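Local coordinates for 3-oxoacyl-[acyl-carrier-protein] synthase 2 (Rickettsia rickettsii, PDB 4JGA) that probably catalyses the condensation of malonyl-ACP with a growing acyl-ACP chain, the elongation step of bacterial fatty acid synthesis, at residues R119-I125 against G173-Q179. Sequence-based numbering, arbitrary orientation.
Sequences RDRTGLI and GFSGPNQ
A parallel strand pairing, led in by the loop 173-177, adds strand 178-179, outermost within the chain, to strand 122-127 in the N-terminal half of a ketoacyl synthase. Both are extended: Leu124 pairs with Asn178 (CA-CA 5.2 Å) on one sheet face, Ile125 with Gln179 (CA-CA 4.8 Å) on the other; Leu124 N donates to Pro177 O (2.8 Å) and Gln179 N to Leu124 O (3.0 Å). Ahead of the paired strands, Gly176 N reaches Thr122 O (2.8 Å) and Ser175 N reaches Arg119 O (3.0 Å). Ser175 (chi1 p) gives its OG to Asp120 OD1 in a very short 2.5 Å bond; Asp120 also salt-bridges Arg300 of the second subunit. Gly173, at positive phi just after helix 163-172, lies with CA over one face of the Arg119 guanidinium, whose NE binds Pro113 O; a CB here would hit Arg119 NH1, and one on Gly176 Thr122 O, so glycine suits both. Thr122 CG2 sits 3.4 Å from the Phe174 ring centroid, over its face, a CH-pi contact, while Leu124 CD1 packs on Phe174 CB (4.0 Å) and Leu124 also touches helix 163-172. Asn178 O bonds Thr425 OG1 and Gln179 OE1 Ser285 OG, both of the second subunit, an arrangement typical of the thiolase-fold dimer.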
# COMPACT_ATOMS: atom_id res chain seq x y z
N ARG A 119 6.01 -15.82 -16.77
CA ARG A 119 5.04 -14.75 -16.45
C ARG A 119 4.52 -14.90 -15.02
O ARG A 119 4.45 -13.95 -14.28
CB ARG A 119 3.88 -14.75 -17.44
CG ARG A 119 4.29 -14.21 -18.80
CD ARG A 119 3.16 -14.21 -19.82
NE ARG A 119 3.60 -13.42 -20.96
CZ ARG A 119 2.79 -12.90 -21.86
NH1 ARG A 119 1.49 -13.12 -21.78
NH2 ARG A 119 3.28 -12.18 -22.85
N ASP A 120 4.27 -16.15 -14.63
CA ASP A 120 3.81 -16.49 -13.28
C ASP A 120 4.84 -16.24 -12.20
O ASP A 120 4.48 -16.02 -11.04
CB ASP A 120 3.35 -17.96 -13.22
CG ASP A 120 2.02 -18.19 -13.95
OD1 ASP A 120 1.30 -17.20 -14.26
OD2 ASP A 120 1.70 -19.39 -14.17
N ARG A 121 6.12 -16.20 -12.57
CA ARG A 121 7.22 -15.91 -11.63
C ARG A 121 7.65 -14.43 -11.65
O ARG A 121 8.66 -14.04 -11.07
CB ARG A 121 8.39 -16.86 -11.95
CG ARG A 121 8.11 -18.33 -11.63
CD ARG A 121 8.10 -18.59 -10.13
NE ARG A 121 9.43 -18.38 -9.52
CZ ARG A 121 9.68 -18.42 -8.22
NH1 ARG A 121 8.71 -18.66 -7.36
NH2 ARG A 121 10.92 -18.24 -7.75
N THR A 122 6.87 -13.62 -12.34
CA THR A 122 7.12 -12.20 -12.42
C THR A 122 6.03 -11.46 -11.68
O THR A 122 4.86 -11.59 -12.00
CB THR A 122 7.16 -11.72 -13.89
OG1 THR A 122 8.21 -12.41 -14.59
CG2 THR A 122 7.46 -10.25 -13.91
N GLY A 123 6.42 -10.73 -10.64
CA GLY A 123 5.50 -9.99 -9.82
C GLY A 123 5.79 -8.50 -9.88
O GLY A 123 6.73 -8.06 -10.52
N LEU A 124 4.97 -7.74 -9.16
CA LEU A 124 5.08 -6.29 -9.09
C LEU A 124 4.78 -5.78 -7.65
O LEU A 124 3.87 -6.27 -6.97
CB LEU A 124 4.08 -5.62 -10.05
CG LEU A 124 3.98 -6.15 -11.49
CD1 LEU A 124 2.98 -7.29 -11.56
CD2 LEU A 124 3.55 -5.05 -12.44
N ILE A 125 5.55 -4.76 -7.25
CA ILE A 125 5.25 -3.95 -6.07
C ILE A 125 5.49 -2.50 -6.47
O ILE A 125 6.62 -1.98 -6.43
CB ILE A 125 6.09 -4.32 -4.84
CG1 ILE A 125 5.91 -5.80 -4.48
CG2 ILE A 125 5.64 -3.48 -3.65
CD1 ILE A 125 6.61 -6.20 -3.19
N GLY A 173 1.59 -9.15 -19.25
CA GLY A 173 1.20 -10.47 -18.80
C GLY A 173 1.84 -10.95 -17.48
O GLY A 173 1.87 -12.15 -17.23
N PHE A 174 2.35 -10.06 -16.63
CA PHE A 174 3.03 -10.51 -15.42
C PHE A 174 1.99 -10.96 -14.40
O PHE A 174 1.14 -10.17 -13.96
CB PHE A 174 3.90 -9.42 -14.85
CG PHE A 174 5.01 -8.96 -15.75
CD1 PHE A 174 5.60 -9.79 -16.69
CD2 PHE A 174 5.53 -7.69 -15.58
CE1 PHE A 174 6.67 -9.36 -17.48
CE2 PHE A 174 6.57 -7.23 -16.38
CZ PHE A 174 7.15 -8.08 -17.34
N SER A 175 2.02 -12.24 -14.06
CA SER A 175 0.92 -12.87 -13.33
C SER A 175 1.31 -13.39 -11.96
O SER A 175 0.55 -14.11 -11.29
CB SER A 175 0.34 -13.99 -14.19
OG SER A 175 1.40 -14.76 -14.75
N GLY A 176 2.52 -13.03 -11.53
CA GLY A 176 2.96 -13.26 -10.15
C GLY A 176 2.28 -12.31 -9.16
O GLY A 176 1.25 -11.70 -9.49
N PRO A 177 2.82 -12.20 -7.93
CA PRO A 177 2.25 -11.30 -6.95
C PRO A 177 2.01 -9.89 -7.51
O PRO A 177 2.89 -9.33 -8.14
CB PRO A 177 3.29 -11.25 -5.83
CG PRO A 177 4.09 -12.48 -5.99
CD PRO A 177 4.06 -12.84 -7.45
N ASN A 178 0.80 -9.39 -7.28
CA ASN A 178 0.36 -8.11 -7.83
C ASN A 178 0.02 -7.21 -6.66
O ASN A 178 -1.11 -7.26 -6.14
CB ASN A 178 -0.88 -8.33 -8.70
CG ASN A 178 -1.05 -7.28 -9.77
OD1 ASN A 178 -0.61 -7.50 -10.91
ND2 ASN A 178 -1.64 -6.09 -9.41
N GLN A 179 1.03 -6.47 -6.19
CA GLN A 179 0.98 -5.83 -4.88
C GLN A 179 1.54 -4.42 -4.95
O GLN A 179 1.94 -3.94 -6.02
CB GLN A 179 1.68 -6.71 -3.82
CG GLN A 179 1.04 -8.10 -3.65
CD GLN A 179 1.71 -9.01 -2.61
OE1 GLN A 179 1.77 -10.22 -2.77
NE2 GLN A 179 2.18 -8.44 -1.53